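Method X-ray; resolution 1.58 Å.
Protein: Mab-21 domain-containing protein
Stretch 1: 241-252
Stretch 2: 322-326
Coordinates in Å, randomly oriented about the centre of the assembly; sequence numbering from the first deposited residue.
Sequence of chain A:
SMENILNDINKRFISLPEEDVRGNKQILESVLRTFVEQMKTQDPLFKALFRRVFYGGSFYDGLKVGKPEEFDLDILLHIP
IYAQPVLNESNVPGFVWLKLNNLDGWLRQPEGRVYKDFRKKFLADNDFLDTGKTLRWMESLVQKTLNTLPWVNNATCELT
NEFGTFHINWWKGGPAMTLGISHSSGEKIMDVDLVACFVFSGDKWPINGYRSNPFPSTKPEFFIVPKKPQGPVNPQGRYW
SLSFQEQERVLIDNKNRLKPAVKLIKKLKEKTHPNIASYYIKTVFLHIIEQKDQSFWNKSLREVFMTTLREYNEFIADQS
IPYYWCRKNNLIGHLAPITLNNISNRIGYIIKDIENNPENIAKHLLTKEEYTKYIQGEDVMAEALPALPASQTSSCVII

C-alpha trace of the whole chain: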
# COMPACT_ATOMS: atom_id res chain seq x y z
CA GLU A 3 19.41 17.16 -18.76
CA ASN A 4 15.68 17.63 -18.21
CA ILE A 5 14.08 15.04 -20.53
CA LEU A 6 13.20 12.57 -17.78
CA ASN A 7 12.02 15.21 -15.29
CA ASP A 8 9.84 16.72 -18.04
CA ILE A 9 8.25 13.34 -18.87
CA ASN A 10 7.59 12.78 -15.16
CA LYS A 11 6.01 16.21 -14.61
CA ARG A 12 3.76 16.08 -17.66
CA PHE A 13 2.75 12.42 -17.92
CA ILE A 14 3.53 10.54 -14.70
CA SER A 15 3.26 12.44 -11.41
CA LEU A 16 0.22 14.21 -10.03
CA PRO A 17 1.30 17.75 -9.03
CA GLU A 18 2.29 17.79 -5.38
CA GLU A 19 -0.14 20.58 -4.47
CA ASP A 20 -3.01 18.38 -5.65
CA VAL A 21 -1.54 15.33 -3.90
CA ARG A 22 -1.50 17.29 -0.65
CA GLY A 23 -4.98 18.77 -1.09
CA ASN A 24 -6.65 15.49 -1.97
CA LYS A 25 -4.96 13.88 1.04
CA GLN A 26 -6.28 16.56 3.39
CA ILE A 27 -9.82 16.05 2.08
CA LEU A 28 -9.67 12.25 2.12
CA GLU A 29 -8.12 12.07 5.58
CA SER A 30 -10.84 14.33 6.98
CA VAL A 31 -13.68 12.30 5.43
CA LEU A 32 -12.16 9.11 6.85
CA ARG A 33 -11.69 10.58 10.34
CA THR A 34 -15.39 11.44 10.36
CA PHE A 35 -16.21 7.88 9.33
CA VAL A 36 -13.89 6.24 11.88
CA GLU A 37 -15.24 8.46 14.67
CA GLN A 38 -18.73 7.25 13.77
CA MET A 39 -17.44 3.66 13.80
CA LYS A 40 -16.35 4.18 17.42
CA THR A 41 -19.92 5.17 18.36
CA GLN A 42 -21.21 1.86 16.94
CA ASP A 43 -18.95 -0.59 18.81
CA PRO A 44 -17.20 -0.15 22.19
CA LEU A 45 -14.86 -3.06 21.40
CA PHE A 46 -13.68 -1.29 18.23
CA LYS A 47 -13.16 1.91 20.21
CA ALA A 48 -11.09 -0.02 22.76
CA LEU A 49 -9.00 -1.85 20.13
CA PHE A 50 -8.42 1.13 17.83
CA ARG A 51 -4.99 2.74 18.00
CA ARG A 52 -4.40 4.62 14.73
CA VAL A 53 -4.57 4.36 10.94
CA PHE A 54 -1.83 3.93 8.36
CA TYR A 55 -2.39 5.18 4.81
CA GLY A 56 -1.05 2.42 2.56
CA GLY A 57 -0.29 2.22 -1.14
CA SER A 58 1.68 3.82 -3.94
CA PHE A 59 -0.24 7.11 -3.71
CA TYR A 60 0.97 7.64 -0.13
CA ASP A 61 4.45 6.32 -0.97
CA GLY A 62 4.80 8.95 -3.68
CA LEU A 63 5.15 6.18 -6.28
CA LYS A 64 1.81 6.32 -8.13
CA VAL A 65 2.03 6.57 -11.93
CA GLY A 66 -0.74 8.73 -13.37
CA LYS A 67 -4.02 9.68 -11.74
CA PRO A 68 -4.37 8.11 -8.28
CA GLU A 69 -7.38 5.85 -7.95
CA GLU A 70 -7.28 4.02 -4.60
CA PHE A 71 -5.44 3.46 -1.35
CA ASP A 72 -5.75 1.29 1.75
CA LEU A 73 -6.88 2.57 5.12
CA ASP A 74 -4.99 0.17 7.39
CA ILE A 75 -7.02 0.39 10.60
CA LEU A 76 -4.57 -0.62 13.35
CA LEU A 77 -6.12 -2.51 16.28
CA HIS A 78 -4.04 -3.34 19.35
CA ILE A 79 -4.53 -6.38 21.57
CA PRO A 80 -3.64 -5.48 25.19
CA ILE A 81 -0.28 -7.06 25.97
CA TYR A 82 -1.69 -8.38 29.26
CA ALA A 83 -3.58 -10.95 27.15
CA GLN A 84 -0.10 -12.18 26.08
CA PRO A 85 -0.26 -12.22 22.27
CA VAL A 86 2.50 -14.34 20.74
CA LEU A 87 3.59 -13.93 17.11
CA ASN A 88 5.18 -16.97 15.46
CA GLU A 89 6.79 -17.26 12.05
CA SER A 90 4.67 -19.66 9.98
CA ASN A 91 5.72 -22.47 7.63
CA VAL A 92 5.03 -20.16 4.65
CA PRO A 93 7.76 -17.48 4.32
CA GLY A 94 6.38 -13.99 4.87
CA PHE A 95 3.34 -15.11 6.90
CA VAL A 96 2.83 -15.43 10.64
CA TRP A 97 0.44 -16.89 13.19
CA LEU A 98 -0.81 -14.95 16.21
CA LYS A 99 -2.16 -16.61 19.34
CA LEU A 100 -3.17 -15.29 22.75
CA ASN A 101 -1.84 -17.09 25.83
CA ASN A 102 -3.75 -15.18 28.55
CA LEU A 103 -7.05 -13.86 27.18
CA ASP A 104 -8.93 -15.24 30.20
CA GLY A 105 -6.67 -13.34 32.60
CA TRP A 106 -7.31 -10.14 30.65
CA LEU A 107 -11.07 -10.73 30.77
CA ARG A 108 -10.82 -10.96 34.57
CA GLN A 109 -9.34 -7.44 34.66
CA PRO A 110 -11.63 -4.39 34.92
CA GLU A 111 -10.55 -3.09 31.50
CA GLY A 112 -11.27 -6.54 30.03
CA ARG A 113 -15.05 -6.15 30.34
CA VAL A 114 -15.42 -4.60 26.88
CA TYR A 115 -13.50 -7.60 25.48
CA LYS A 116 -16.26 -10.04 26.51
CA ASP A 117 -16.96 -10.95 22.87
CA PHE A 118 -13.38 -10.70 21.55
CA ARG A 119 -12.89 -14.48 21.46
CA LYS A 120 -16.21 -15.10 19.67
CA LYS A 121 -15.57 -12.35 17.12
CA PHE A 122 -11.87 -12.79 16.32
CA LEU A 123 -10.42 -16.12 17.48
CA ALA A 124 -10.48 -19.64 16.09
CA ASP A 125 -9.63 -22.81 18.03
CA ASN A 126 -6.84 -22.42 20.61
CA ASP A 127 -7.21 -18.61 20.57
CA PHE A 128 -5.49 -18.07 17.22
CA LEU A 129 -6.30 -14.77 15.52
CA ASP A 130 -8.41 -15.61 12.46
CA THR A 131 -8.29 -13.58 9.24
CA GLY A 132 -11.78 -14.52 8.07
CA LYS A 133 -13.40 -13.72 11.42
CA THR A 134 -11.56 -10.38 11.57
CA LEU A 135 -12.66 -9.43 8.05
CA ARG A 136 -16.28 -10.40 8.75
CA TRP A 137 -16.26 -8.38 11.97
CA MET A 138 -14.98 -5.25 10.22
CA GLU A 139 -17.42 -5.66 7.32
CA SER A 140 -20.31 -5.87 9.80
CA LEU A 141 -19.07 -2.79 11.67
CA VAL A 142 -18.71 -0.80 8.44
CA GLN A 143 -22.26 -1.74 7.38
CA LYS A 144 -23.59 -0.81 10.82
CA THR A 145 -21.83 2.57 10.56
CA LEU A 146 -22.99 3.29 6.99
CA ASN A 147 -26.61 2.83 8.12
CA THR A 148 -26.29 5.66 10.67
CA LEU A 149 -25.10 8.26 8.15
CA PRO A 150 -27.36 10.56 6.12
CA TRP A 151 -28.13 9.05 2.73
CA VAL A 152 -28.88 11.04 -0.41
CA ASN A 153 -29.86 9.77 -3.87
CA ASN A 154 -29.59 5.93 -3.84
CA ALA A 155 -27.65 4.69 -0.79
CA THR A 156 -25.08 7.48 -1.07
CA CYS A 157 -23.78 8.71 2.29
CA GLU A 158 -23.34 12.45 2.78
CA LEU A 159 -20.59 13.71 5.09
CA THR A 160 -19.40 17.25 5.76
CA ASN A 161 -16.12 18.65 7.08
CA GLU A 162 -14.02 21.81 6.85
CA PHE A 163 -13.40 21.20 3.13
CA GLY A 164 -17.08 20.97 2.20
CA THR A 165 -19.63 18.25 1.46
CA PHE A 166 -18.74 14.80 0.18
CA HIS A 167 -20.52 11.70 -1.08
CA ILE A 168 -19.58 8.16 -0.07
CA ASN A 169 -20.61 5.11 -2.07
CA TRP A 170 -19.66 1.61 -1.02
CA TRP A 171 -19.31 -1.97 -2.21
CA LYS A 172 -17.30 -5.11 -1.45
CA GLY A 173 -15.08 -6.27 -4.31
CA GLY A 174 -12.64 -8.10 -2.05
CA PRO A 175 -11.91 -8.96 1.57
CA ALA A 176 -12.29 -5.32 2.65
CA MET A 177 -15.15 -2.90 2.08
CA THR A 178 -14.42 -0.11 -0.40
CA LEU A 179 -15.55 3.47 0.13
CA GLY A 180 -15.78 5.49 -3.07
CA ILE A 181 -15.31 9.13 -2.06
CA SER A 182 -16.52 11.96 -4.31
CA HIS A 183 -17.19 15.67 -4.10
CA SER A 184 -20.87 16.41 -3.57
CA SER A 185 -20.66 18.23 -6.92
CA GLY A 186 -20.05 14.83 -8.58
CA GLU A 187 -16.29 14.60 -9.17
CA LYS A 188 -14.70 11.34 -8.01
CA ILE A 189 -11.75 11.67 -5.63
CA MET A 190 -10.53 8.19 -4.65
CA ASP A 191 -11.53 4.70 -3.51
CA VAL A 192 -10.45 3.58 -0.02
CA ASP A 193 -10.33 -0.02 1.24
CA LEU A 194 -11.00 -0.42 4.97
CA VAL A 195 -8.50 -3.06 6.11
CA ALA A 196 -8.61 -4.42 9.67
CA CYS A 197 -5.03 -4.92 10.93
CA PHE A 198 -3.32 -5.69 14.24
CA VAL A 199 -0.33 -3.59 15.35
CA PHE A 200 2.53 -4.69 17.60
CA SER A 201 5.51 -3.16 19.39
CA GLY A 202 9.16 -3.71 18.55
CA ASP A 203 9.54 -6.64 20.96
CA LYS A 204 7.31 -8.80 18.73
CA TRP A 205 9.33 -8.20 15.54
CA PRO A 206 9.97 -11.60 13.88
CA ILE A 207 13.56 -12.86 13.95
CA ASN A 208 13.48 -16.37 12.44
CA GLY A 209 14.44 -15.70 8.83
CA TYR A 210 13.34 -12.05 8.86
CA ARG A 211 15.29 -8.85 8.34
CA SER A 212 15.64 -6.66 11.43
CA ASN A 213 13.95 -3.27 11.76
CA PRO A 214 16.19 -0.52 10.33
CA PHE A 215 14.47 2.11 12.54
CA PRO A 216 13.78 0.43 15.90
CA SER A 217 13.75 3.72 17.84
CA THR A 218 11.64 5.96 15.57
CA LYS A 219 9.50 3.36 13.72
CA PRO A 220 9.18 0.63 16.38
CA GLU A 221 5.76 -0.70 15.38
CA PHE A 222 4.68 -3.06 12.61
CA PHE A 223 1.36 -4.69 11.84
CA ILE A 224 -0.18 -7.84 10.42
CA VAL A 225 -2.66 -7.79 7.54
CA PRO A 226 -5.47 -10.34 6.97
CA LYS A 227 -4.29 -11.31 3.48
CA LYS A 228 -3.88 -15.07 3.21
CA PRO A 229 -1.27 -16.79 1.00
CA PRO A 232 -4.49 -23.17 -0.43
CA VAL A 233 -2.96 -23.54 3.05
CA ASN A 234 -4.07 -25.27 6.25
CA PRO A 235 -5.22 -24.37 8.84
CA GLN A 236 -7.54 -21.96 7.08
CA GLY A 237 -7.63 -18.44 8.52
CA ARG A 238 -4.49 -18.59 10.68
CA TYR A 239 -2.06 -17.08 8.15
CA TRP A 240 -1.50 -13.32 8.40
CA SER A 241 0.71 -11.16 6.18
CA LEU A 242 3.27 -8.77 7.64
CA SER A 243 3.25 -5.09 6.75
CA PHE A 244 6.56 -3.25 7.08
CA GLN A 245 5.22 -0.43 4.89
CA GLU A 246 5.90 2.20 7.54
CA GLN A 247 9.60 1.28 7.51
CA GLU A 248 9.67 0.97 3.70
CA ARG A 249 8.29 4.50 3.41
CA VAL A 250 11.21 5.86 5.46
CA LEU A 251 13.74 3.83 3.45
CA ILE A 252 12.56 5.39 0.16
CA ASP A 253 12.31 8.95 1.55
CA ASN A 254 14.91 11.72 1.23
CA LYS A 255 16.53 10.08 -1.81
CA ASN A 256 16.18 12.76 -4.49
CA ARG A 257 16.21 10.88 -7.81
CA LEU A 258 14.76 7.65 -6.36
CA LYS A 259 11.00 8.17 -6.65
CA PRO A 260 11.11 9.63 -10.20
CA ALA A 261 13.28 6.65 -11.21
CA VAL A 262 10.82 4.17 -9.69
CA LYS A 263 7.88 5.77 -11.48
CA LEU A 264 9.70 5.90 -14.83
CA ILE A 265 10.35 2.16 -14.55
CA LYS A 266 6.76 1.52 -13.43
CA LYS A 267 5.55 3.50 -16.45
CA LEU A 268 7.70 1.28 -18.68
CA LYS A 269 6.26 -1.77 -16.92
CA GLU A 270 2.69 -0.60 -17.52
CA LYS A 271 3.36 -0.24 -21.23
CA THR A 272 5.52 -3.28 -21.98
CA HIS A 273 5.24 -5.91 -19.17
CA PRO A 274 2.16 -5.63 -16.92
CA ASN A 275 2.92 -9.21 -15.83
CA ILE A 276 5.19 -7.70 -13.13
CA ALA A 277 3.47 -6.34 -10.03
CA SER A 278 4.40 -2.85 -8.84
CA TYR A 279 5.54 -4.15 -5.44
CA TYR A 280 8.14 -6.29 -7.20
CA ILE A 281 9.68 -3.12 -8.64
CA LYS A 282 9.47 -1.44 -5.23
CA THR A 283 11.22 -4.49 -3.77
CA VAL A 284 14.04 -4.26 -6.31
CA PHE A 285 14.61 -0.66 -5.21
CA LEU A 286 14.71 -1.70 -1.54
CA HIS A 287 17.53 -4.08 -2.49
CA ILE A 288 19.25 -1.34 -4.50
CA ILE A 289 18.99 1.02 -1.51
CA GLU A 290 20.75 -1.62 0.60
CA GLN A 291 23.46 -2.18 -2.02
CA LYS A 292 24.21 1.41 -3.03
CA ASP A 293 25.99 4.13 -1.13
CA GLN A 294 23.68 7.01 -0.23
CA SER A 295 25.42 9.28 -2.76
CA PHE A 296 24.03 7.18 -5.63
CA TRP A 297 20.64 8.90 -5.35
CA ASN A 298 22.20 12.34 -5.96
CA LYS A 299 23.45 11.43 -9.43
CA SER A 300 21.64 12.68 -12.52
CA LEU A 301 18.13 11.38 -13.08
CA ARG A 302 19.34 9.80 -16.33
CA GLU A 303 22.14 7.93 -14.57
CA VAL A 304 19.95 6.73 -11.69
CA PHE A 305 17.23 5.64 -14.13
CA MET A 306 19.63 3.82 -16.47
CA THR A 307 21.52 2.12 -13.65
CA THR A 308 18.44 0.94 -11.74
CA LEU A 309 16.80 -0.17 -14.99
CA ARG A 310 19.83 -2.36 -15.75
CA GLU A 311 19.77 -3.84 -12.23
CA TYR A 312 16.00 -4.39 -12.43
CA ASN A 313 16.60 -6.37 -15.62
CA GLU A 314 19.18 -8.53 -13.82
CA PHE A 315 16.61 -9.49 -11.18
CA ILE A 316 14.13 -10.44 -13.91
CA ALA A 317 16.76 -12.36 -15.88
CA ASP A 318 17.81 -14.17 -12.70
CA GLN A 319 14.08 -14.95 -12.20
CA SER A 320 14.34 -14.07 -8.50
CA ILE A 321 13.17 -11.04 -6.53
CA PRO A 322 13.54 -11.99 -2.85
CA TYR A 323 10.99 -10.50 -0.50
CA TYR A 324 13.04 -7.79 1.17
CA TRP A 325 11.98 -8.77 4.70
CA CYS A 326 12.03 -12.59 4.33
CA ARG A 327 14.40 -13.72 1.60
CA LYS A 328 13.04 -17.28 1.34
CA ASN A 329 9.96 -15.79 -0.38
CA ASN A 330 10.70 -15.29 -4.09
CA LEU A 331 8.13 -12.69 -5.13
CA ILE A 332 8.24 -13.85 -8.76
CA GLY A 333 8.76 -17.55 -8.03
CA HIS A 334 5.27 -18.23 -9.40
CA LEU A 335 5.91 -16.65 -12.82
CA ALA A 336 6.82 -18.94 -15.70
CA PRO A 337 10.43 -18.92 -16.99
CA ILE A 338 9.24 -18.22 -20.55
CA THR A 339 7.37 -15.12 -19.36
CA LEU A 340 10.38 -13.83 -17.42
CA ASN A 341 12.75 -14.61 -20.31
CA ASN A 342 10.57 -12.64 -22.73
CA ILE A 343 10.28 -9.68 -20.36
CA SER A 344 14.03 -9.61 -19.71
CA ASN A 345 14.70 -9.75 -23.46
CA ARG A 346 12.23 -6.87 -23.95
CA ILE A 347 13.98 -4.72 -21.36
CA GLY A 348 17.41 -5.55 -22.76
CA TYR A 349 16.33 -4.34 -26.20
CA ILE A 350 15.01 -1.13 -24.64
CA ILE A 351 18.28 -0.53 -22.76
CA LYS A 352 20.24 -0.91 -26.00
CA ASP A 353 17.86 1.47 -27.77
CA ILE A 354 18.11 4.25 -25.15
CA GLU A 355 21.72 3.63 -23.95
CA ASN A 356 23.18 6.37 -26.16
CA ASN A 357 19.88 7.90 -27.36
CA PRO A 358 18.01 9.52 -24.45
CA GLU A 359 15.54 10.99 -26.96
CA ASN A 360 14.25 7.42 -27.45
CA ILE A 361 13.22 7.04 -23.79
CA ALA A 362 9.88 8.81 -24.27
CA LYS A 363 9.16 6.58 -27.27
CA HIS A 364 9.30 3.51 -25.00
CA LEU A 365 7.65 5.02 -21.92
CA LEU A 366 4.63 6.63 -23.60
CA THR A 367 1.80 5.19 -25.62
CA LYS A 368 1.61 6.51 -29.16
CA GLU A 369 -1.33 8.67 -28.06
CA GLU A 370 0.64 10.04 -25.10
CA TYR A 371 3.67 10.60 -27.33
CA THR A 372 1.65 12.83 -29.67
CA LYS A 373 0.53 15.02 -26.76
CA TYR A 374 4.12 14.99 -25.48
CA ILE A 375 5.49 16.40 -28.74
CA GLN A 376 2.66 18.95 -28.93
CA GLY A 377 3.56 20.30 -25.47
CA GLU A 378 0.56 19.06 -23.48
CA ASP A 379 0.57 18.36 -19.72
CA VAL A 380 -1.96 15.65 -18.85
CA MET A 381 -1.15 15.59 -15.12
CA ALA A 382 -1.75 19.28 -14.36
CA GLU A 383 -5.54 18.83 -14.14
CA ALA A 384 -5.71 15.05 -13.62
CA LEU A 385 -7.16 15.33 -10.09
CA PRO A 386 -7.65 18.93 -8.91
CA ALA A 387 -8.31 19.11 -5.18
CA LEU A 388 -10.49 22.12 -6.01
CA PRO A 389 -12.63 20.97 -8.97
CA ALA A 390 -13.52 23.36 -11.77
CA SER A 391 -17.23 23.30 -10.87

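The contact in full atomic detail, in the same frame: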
# COMPACT_ATOMS: atom_id res chain seq x y z
N SER A 241 -0.42 -11.81 6.83
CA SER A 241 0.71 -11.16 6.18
C SER A 241 1.30 -10.10 7.10
O SER A 241 0.61 -9.52 7.93
CB SER A 241 0.28 -10.50 4.87
OG SER A 241 -0.23 -11.44 3.94
N LEU A 242 2.59 -9.84 6.93
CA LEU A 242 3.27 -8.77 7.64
C LEU A 242 3.30 -7.52 6.78
O LEU A 242 3.50 -7.59 5.57
CB LEU A 242 4.70 -9.17 8.01
CG LEU A 242 4.82 -10.21 9.12
CD1 LEU A 242 6.16 -10.89 9.03
CD2 LEU A 242 4.65 -9.56 10.49
N SER A 243 3.08 -6.37 7.41
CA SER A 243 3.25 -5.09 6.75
C SER A 243 4.39 -4.34 7.43
O SER A 243 4.29 -3.96 8.61
CB SER A 243 1.97 -4.26 6.77
OG SER A 243 2.22 -2.99 6.19
N PHE A 244 5.47 -4.13 6.68
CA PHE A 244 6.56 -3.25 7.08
C PHE A 244 6.55 -1.98 6.23
O PHE A 244 7.59 -1.36 6.00
CB PHE A 244 7.89 -3.99 6.96
CG PHE A 244 7.96 -5.25 7.80
CD1 PHE A 244 7.93 -5.18 9.18
CD2 PHE A 244 8.03 -6.50 7.20
CE1 PHE A 244 7.98 -6.34 9.96
CE2 PHE A 244 8.09 -7.66 7.96
CZ PHE A 244 8.06 -7.57 9.35
N GLN A 245 5.36 -1.58 5.78
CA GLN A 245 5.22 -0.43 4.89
C GLN A 245 5.63 0.87 5.56
O GLN A 245 6.06 1.80 4.88
CB GLN A 245 3.78 -0.30 4.39
CG GLN A 245 3.28 -1.45 3.55
CD GLN A 245 1.79 -1.32 3.27
OE1 GLN A 245 1.39 -0.70 2.29
NE2 GLN A 245 0.97 -1.88 4.16
N GLU A 246 5.47 0.98 6.88
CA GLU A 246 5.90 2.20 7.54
C GLU A 246 7.41 2.35 7.47
O GLU A 246 7.92 3.45 7.23
CB GLU A 246 5.41 2.23 8.99
CG GLU A 246 5.44 3.63 9.60
CD GLU A 246 4.28 3.88 10.56
OE1 GLU A 246 3.73 2.90 11.09
OE2 GLU A 246 3.93 5.06 10.76
N GLN A 247 8.14 1.25 7.63
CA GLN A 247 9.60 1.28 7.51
C GLN A 247 10.03 1.45 6.06
O GLN A 247 11.00 2.17 5.78
CB GLN A 247 10.20 0.01 8.10
CG GLN A 247 10.10 -0.07 9.62
CD GLN A 247 8.74 -0.54 10.11
OE1 GLN A 247 7.94 -1.09 9.34
NE2 GLN A 247 8.47 -0.33 11.39
N GLU A 248 9.35 0.79 5.12
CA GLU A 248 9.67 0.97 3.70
C GLU A 248 9.53 2.42 3.28
O GLU A 248 10.32 2.92 2.47
CB GLU A 248 8.78 0.07 2.84
CG GLU A 248 9.07 -1.41 2.95
CD GLU A 248 8.05 -2.28 2.23
OE1 GLU A 248 7.24 -1.73 1.46
OE2 GLU A 248 8.08 -3.51 2.42
N ARG A 249 8.51 3.11 3.79
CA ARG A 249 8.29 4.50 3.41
C ARG A 249 9.45 5.39 3.86
O ARG A 249 9.81 6.34 3.16
CB ARG A 249 6.97 5.00 4.00
CG ARG A 249 6.56 6.38 3.50
CD ARG A 249 5.10 6.65 3.78
NE ARG A 249 4.22 5.75 3.03
CZ ARG A 249 2.94 5.57 3.30
NH1 ARG A 249 2.35 6.21 4.29
NH2 ARG A 249 2.23 4.72 2.56
N VAL A 250 10.05 5.09 5.02
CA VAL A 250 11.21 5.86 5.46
C VAL A 250 12.43 5.52 4.61
O VAL A 250 13.20 6.42 4.23
CB VAL A 250 11.48 5.61 6.96
CG1 VAL A 250 12.70 6.42 7.43
CG2 VAL A 250 10.26 5.96 7.78
N LEU A 251 12.60 4.25 4.26
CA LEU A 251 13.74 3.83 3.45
C LEU A 251 13.77 4.54 2.09
O LEU A 251 14.85 4.88 1.59
CB LEU A 251 13.71 2.31 3.24
CG LEU A 251 14.19 1.41 4.39
CD1 LEU A 251 13.91 -0.05 4.06
CD2 LEU A 251 15.69 1.63 4.65
N ILE A 252 12.60 4.77 1.49
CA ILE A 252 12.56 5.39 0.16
C ILE A 252 12.53 6.91 0.21
O ILE A 252 12.61 7.55 -0.85
CB ILE A 252 11.35 4.90 -0.67
CG1 ILE A 252 10.03 5.29 -0.00
CG2 ILE A 252 11.44 3.39 -0.93
CD1 ILE A 252 8.80 4.89 -0.79
N PRO A 322 13.83 -11.60 -4.24
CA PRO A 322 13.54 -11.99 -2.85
C PRO A 322 12.72 -10.92 -2.16
O PRO A 322 12.99 -9.72 -2.28
CB PRO A 322 14.93 -12.14 -2.22
CG PRO A 322 15.86 -12.35 -3.37
CD PRO A 322 15.28 -11.55 -4.51
N TYR A 323 11.68 -11.36 -1.46
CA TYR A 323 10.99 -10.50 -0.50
C TYR A 323 12.02 -9.85 0.40
O TYR A 323 12.90 -10.52 0.95
CB TYR A 323 9.99 -11.35 0.30
CG TYR A 323 9.13 -10.62 1.31
CD1 TYR A 323 8.58 -9.37 1.03
CD2 TYR A 323 8.84 -11.21 2.53
CE1 TYR A 323 7.78 -8.73 1.96
CE2 TYR A 323 8.04 -10.57 3.46
CZ TYR A 323 7.52 -9.34 3.18
OH TYR A 323 6.72 -8.72 4.12
N TYR A 324 11.97 -8.52 0.50
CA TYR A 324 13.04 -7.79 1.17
C TYR A 324 13.14 -8.16 2.64
O TYR A 324 14.24 -8.14 3.21
CB TYR A 324 12.81 -6.28 1.01
CG TYR A 324 13.85 -5.43 1.70
CD1 TYR A 324 15.13 -5.30 1.18
CD2 TYR A 324 13.54 -4.73 2.87
CE1 TYR A 324 16.09 -4.52 1.81
CE2 TYR A 324 14.48 -3.94 3.49
CZ TYR A 324 15.75 -3.84 2.97
OH TYR A 324 16.69 -3.06 3.59
N TRP A 325 12.02 -8.51 3.27
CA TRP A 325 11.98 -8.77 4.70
C TRP A 325 12.11 -10.25 5.05
O TRP A 325 12.38 -10.57 6.21
CB TRP A 325 10.69 -8.21 5.29
CG TRP A 325 10.55 -6.75 5.02
CD1 TRP A 325 9.81 -6.16 4.04
CD2 TRP A 325 11.21 -5.69 5.72
NE1 TRP A 325 9.96 -4.79 4.09
CE2 TRP A 325 10.81 -4.48 5.12
CE3 TRP A 325 12.09 -5.65 6.81
CZ2 TRP A 325 11.27 -3.23 5.57
CZ3 TRP A 325 12.54 -4.41 7.25
CH2 TRP A 325 12.13 -3.22 6.63
N CYS A 326 11.92 -11.15 4.08
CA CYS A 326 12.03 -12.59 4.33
C CYS A 326 12.49 -13.22 3.02
O CYS A 326 11.67 -13.52 2.14
CB CYS A 326 10.70 -13.16 4.81
SG CYS A 326 10.77 -14.86 5.41
O HOH W 1 4.37 -10.51 4.60

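The contact between the end of a strand and the following helix (241-252) and the irregular segment 322-326 is compact, burying 329 Å² in total, and Trp325 accounts for the largest share. At the strand, Ser241 makes no contact, whereas the CA-to-CB bond of Leu242 points toward the second stretch, Leu242 CB lying 4.4 Å from Tyr323 OH, while the backbone Leu242 O is nearer, 3.7 Å from Tyr323 OH. A water joins the two residues: it accepts a hydrogen bond from Leu242 N (3.0 Å from the water oxygen) and is hydrogen-bonded to Tyr323 OH, also at 3.0 Å.

Ser243 points away and serves its own stretch, its OG accepting a hydrogen bond from Gln245 NE2 at 2.6 Å. Phe244, at the N-cap position, has its CA-to-CB bond directed toward the second stretch, and chi1 in the m well places the ring beside Trp325. Its ring and the indole five-membered ring lie oblique, with planes at 41° and centroids 4.6 Å apart, and Phe244 CD2 comes within 3.3 Å of Trp325 CG. Phe244 CB also sits over the indole face, 3.7 Å from the five-membered ring centroid, in a CH-pi contact. The apolar ring suits this buried site, where it packs against the indole face without leaving a polar group unpaired.

Along the helix, Gln247 adds aliphatic packing, its CB lying 4.0 Å from Trp325 CH2. Glu248 starts out sideways, but its extended chi2 carries the carboxylate to the indole edge, where Trp325 NE1 donates a hydrogen bond to Glu248 OE2 (2.8 Å, 153°). This is the sole direct hydrogen bond across the contact, and it satisfies the indole nitrogen of a buried tryptophan. One turn beyond Gln247, Leu251 closes the apolar patch: its CD1 lies 4.0 Å from Tyr324 CE2 and 4.4 Å from Trp325 CZ2, so a single methyl group touches both aromatic side chains.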